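Local coordinates for uncharacterized protein (Neisseria meningitidis serogroup B, PDB 3NYM) that is of unknown function, a mostly helical member of the DUF6853 family found as a two-chain assembly, at residues L25-P28 with K29-E32; L87-A90 with M91-G95. All coordinates share one frame; numbering follows the deposited sequence.

Overall arrangement
Following the chain from the N terminus, interaction 1 comes first, where the loop after helix 13-20 turns into the short helix 28-31. Interaction 2 lies further on, near the start of the long helix 83-113. Both are local contacts between residues a few positions apart, so neither closes a long loop; they stand in series and do not cross. Their centres are 31 Å apart, on opposite sides of the chain's centre, and their nearest atoms stay about 20 Å apart. Interaction 1 fixes a loop-to-helix turn beside the loop residues Trp43, Tyr47 and Thr48, whereas interaction 2 belongs to a helix that packs on helix 64-76 and on the second subunit.

Interaction 1 of 2, residues L25-P28 with K29-E32; sequences LTDP and KVSE
The backbone turns into the short helix 28-31, bracketed by Asp27 and Glu32, with Asp27 O accepting from both Val30 N (2.8 Å) and Ser31 N (3.0 Å) while Pro28 O takes Glu32 N. Asp27 is the N-cap, and its carboxylate is shared: OD1 receives Lys29 N at 3.1 Å from above the carboxylate plane, and OD2 offers its syn lone pair to Lys29 NZ at 3.0 Å in a salt bridge. Lys29 chi1 (74°) sets CG between the backbone N and the carbonyl carbon, 3.2 Å from Asp27 OD2, and the bend at chi4 (-77°) then turns NZ onto that oxygen. Pro28 suits the first helical turn, where its missing N-H costs no helical bond. Ser31, its OG likewise between the backbone N and the carbonyl carbon (chi1 54°), donates to Leu25 O at 2.8 Å and ties the preceding loop to the helix. Leu25 CD2 also lies 4.2 Å from Ser31 CB, and Leu25 packs on Trp43 and Tyr47. The aspartate thus serves a backbone N-H and an ammonium at once, and its negative charge at the helix N terminus would probably be stabilised by both the lysine and the helix dipole.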
ATOM      1  N   LEU A  25      -9.623   0.720  21.996  1.00 28.12           N
ATOM      2  CA  LEU A  25      -9.124   1.639  20.972  1.00 30.50           C
ATOM      3  C   LEU A  25     -10.203   2.582  20.452  1.00 32.16           C
ATOM      4  O   LEU A  25      -9.891   3.616  19.856  1.00 33.26           O
ATOM      5  CB  LEU A  25      -8.475   0.871  19.807  1.00 30.07           C
ATOM      6  CG  LEU A  25      -7.113   0.251  20.136  1.00 29.12           C
ATOM      7  CD1 LEU A  25      -6.628  -0.695  19.030  1.00 26.59           C
ATOM      8  CD2 LEU A  25      -6.090   1.348  20.418  1.00 30.09           C
ATOM      9  N   THR A  26     -11.471   2.236  20.671  1.00 35.49           N
ATOM     10  CA  THR A  26     -12.552   3.108  20.210  1.00 36.45           C
ATOM     11  C   THR A  26     -12.631   4.388  21.027  1.00 35.92           C
ATOM     12  O   THR A  26     -13.288   5.335  20.620  1.00 34.22           O
ATOM     13  CB  THR A  26     -13.928   2.411  20.203  1.00 39.31           C
ATOM     14  OG1 THR A  26     -14.326   2.110  21.539  1.00 37.14           O
ATOM     15  CG2 THR A  26     -13.875   1.121  19.392  1.00 34.38           C
ATOM     16  N   ASP A  27     -11.947   4.416  22.170  1.00 36.89           N
ATOM     17  CA  ASP A  27     -11.883   5.615  23.014  1.00 30.98           C
ATOM     18  C   ASP A  27     -10.780   6.567  22.532  1.00 39.72           C
ATOM     19  O   ASP A  27      -9.598   6.217  22.539  1.00 40.35           O
ATOM     20  CB  ASP A  27     -11.664   5.229  24.482  1.00 37.23           C
ATOM     21  CG  ASP A  27     -11.578   6.439  25.401  1.00 43.00           C
ATOM     22  OD1 ASP A  27     -11.718   7.576  24.900  1.00 41.00           O
ATOM     23  OD2 ASP A  27     -11.363   6.252  26.620  1.00 41.59           O
ATOM     24  N   PRO A  28     -11.172   7.778  22.100  1.00 40.20           N
ATOM     25  CA  PRO A  28     -10.238   8.776  21.568  1.00 35.62           C
ATOM     26  C   PRO A  28      -9.041   9.052  22.478  1.00 34.40           C
ATOM     27  O   PRO A  28      -7.951   9.287  21.969  1.00 47.88           O
ATOM     28  CB  PRO A  28     -11.103  10.031  21.444  1.00 46.71           C
ATOM     29  CG  PRO A  28     -12.480   9.511  21.240  1.00 47.48           C
ATOM     30  CD  PRO A  28     -12.570   8.237  22.030  1.00 44.44           C
ATOM     31  N   LYS A  29      -9.231   9.040  23.790  1.00 42.60           N
ATOM     32  CA  LYS A  29      -8.127   9.370  24.691  1.00 54.68           C
ATOM     33  C   LYS A  29      -7.107   8.241  24.748  1.00 51.87           C
ATOM     34  O   LYS A  29      -6.004   8.406  25.274  1.00 52.97           O
ATOM     35  CB  LYS A  29      -8.619   9.725  26.098  1.00 54.92           C
ATOM     36  CG  LYS A  29      -9.086   8.548  26.935  1.00 55.98           C
ATOM     37  CD  LYS A  29      -9.292   8.957  28.403  1.00 60.17           C
ATOM     38  CE  LYS A  29     -10.245   8.006  29.131  1.00 59.36           C
ATOM     39  NZ  LYS A  29     -11.672   8.265  28.767  1.00 56.55           N
ATOM     40  N   VAL A  30      -7.482   7.084  24.223  1.00 43.48           N
ATOM     41  CA  VAL A  30      -6.567   5.956  24.108  0.85 41.77           C
ATOM     42  C   VAL A  30      -5.885   5.957  22.741  1.00 41.45           C
ATOM     43  O   VAL A  30      -4.658   5.970  22.633  1.00 41.29           O
ATOM     44  CB  VAL A  30      -7.317   4.627  24.294  0.85 38.26           C
ATOM     45  CG1 VAL A  30      -6.389   3.438  24.035  0.85 38.43           C
ATOM     46  CG2 VAL A  30      -7.923   4.563  25.695  0.85 41.13           C
ATOM     47  N   SER A  31      -6.707   5.955  21.695  1.00 38.09           N
ATOM     48  CA  SER A  31      -6.215   5.804  20.331  1.00 37.80           C
ATOM     49  C   SER A  31      -5.617   7.059  19.711  1.00 36.66           C
ATOM     50  O   SER A  31      -4.835   6.963  18.772  1.00 35.41           O
ATOM     51  CB  SER A  31      -7.303   5.226  19.425  1.00 33.98           C
ATOM     52  OG  SER A  31      -8.482   5.997  19.510  1.00 41.44           O
ATOM     53  N   GLU A  32      -5.967   8.235  20.220  1.00 36.16           N
ATOM     54  CA  GLU A  32      -5.399   9.460  19.662  1.00 36.81           C
ATOM     55  C   GLU A  32      -4.303   9.989  20.561  1.00 45.39           C
ATOM     56  O   GLU A  32      -3.882  11.132  20.429  1.00 48.83           O
ATOM     57  CB  GLU A  32      -6.475  10.530  19.493  1.00 42.17           C
ATOM     58  CG  GLU A  32      -7.646  10.089  18.646  1.00 54.73           C
ATOM     59  CD  GLU A  32      -8.701  11.174  18.499  1.00 65.80           C
ATOM     60  OE1 GLU A  32      -8.715  12.119  19.321  1.00 62.93           O
ATOM     61  OE2 GLU A  32      -9.517  11.077  17.558  1.00 70.95           O
TER

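Interaction 2 of 2, residues L87-A90 with M91-G95; sequences LFMA and MIYAG
Bends at chi2 (-63°) and chi3 (-65°) curl the selenomethionine Met89 so that its methyl comes alongside the ring of Tyr93, whose own chi1 of -79° sets CG anti to the carbonyl carbon. The two side chains point the same way, one helical turn apart, and Met89 CE meets Tyr93 CE1 at 4.0 Å. A flexible, unbranched chain suits this place because it can follow the side of a rigid ring. The tyrosine suits it too, since its flat ring also turns an edge to the backbone, with Tyr93 CD1 3.4 Å from Met89 O, near the ring plane. One residue earlier the same spacing recurs: Ile92 CG1 approaches the Phe88 ring obliquely, 4.3 Å from CE2, and rests 3.5 Å from Phe88 O. Branching at CB lets Ile92 send CG1 to the ring while CG2 takes a separate direction. The backbone carrying them is held by regular i to i+4 bonds, among them Met91 N to Leu87 O (2.9 Å) and Ala94 N to Ala90 O (2.8 Å). Ala90 is small enough to let Phe64 and Met68 of helix 64-76 pack close, while Met89 meets Tyr67 and Leu87 meets Cys71. Leu87 and Phe88 also pack on Leu112 of the second subunit, the selenomethionine Met91 on its Ile108 and Ala94 on its Lys105. The side-chain-to-side-chain contacts here are apolar, while the carbonyls of Leu87 to Ala90 each take an N-H four residues on; mostly apolar side chains suit packing against helix 64-76 and the second subunit.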
ATOM      1  N   LEU A  87       1.101  12.693 -13.747  1.00 22.88           N
ATOM      2  CA  LEU A  87       1.937  11.578 -13.281  1.00 26.10           C
ATOM      3  C   LEU A  87       2.493  11.838 -11.893  1.00 26.07           C
ATOM      4  O   LEU A  87       2.556  10.934 -11.053  1.00 29.03           O
ATOM      5  CB  LEU A  87       3.117  11.350 -14.232  1.00 27.26           C
ATOM      6  CG  LEU A  87       3.108  10.163 -15.178  1.00 36.12           C
ATOM      7  CD1 LEU A  87       4.460  10.089 -15.875  1.00 29.33           C
ATOM      8  CD2 LEU A  87       2.822   8.883 -14.432  1.00 30.01           C
ATOM      9  N   PHE A  88       2.921  13.075 -11.659  1.00 27.82           N
ATOM     10  CA  PHE A  88       3.471  13.466 -10.365  1.00 23.52           C
ATOM     11  C   PHE A  88       2.432  13.267  -9.272  1.00 31.28           C
ATOM     12  O   PHE A  88       2.718  12.691  -8.212  1.00 28.01           O
ATOM     13  CB  PHE A  88       3.928  14.927 -10.404  1.00 22.42           C
ATOM     14  CG  PHE A  88       4.279  15.484  -9.064  1.00 30.79           C
ATOM     15  CD1 PHE A  88       5.502  15.206  -8.480  1.00 41.51           C
ATOM     16  CD2 PHE A  88       3.386  16.303  -8.386  1.00 34.97           C
ATOM     17  CE1 PHE A  88       5.826  15.728  -7.232  1.00 41.94           C
ATOM     18  CE2 PHE A  88       3.705  16.829  -7.148  1.00 38.68           C
ATOM     19  CZ  PHE A  88       4.927  16.543  -6.570  1.00 39.09           C
HETATM   20  N   MSE A  89       1.214  13.729  -9.533  1.00 28.34           N
HETATM   21  CA  MSE A  89       0.153  13.606  -8.536  1.00 29.09           C
HETATM   22  C   MSE A  89      -0.267  12.142  -8.352  1.00 23.92           C
HETATM   23  O   MSE A  89      -0.555  11.716  -7.232  1.00 23.07           O
HETATM   24  CB  MSE A  89      -1.039  14.492  -8.884  1.00 22.59           C
HETATM   25  CG  MSE A  89      -0.730  15.990  -8.773  1.00 22.80           C
HETATM   26 SE   MSE A  89      -0.272  16.543  -6.948  0.71 32.30          SE
HETATM   27  CE  MSE A  89      -1.986  16.170  -6.104  1.00 37.60           C
ATOM     28  N   ALA A  90      -0.312  11.373  -9.437  1.00 22.06           N
ATOM     29  CA  ALA A  90      -0.543   9.919  -9.293  1.00 19.19           C
ATOM     30  C   ALA A  90       0.495   9.299  -8.365  1.00 29.01           C
ATOM     31  O   ALA A  90       0.177   8.440  -7.530  1.00 28.37           O
ATOM     32  CB  ALA A  90      -0.519   9.207 -10.654  1.00 19.12           C
HETATM   33  N   MSE A  91       1.739   9.736  -8.521  1.00 25.18           N
HETATM   34  CA  MSE A  91       2.840   9.246  -7.700  1.00 28.67           C
HETATM   35  C   MSE A  91       2.535   9.510  -6.245  1.00 27.47           C
HETATM   36  O   MSE A  91       2.670   8.633  -5.394  1.00 27.57           O
HETATM   37  CB  MSE A  91       4.124   9.974  -8.072  1.00 31.83           C
HETATM   38  CG  MSE A  91       5.311   9.095  -8.252  1.00 32.01           C
HETATM   39 SE   MSE A  91       6.914  10.153  -8.051  0.63 41.53          SE
HETATM   40  CE  MSE A  91       6.517  10.693  -6.209  1.00 42.86           C
ATOM     41  N   ILE A  92       2.103  10.733  -5.962  1.00 23.61           N
ATOM     42  CA  ILE A  92       1.690  11.094  -4.614  1.00 24.30           C
ATOM     43  C   ILE A  92       0.602  10.168  -4.048  1.00 32.08           C
ATOM     44  O   ILE A  92       0.640   9.780  -2.871  1.00 27.99           O
ATOM     45  CB  ILE A  92       1.181  12.548  -4.551  1.00 28.07           C
ATOM     46  CG1 ILE A  92       2.323  13.529  -4.833  1.00 37.87           C
ATOM     47  CG2 ILE A  92       0.549  12.820  -3.191  1.00 24.58           C
ATOM     48  CD1 ILE A  92       3.446  13.454  -3.827  1.00 42.07           C
ATOM     49  N   TYR A  93      -0.386   9.821  -4.868  1.00 26.27           N
ATOM     50  CA  TYR A  93      -1.471   8.995  -4.343  1.00 21.01           C
ATOM     51  C   TYR A  93      -1.126   7.511  -4.272  1.00 23.46           C
ATOM     52  O   TYR A  93      -1.662   6.789  -3.428  1.00 23.74           O
ATOM     53  CB  TYR A  93      -2.797   9.285  -5.043  1.00 23.17           C
ATOM     54  CG  TYR A  93      -3.405  10.547  -4.468  1.00 27.42           C
ATOM     55  CD1 TYR A  93      -3.201  11.777  -5.071  1.00 21.86           C
ATOM     56  CD2 TYR A  93      -4.120  10.514  -3.272  1.00 28.06           C
ATOM     57  CE1 TYR A  93      -3.734  12.938  -4.523  1.00 22.72           C
ATOM     58  CE2 TYR A  93      -4.646  11.668  -2.718  1.00 30.56           C
ATOM     59  CZ  TYR A  93      -4.451  12.874  -3.348  1.00 32.61           C
ATOM     60  OH  TYR A  93      -4.969  14.025  -2.804  1.00 34.91           O
ATOM     61  N   ALA A  94      -0.213   7.067  -5.130  1.00 26.52           N
ATOM     62  CA  ALA A  94       0.374   5.740  -4.978  1.00 25.88           C
ATOM     63  C   ALA A  94       1.007   5.634  -3.586  1.00 31.57           C
ATOM     64  O   ALA A  94       0.854   4.625  -2.891  1.00 24.78           O
ATOM     65  CB  ALA A  94       1.415   5.495  -6.053  1.00 25.29           C
ATOM     66  N   GLY A  95       1.724   6.682  -3.182  1.00 24.97           N
ATOM     67  CA  GLY A  95       2.319   6.738  -1.859  1.00 28.58           C
ATOM     68  C   GLY A  95       1.293   6.696  -0.738  1.00 27.55           C
ATOM     69  O   GLY A  95       1.500   6.022   0.273  1.00 27.25           O
TER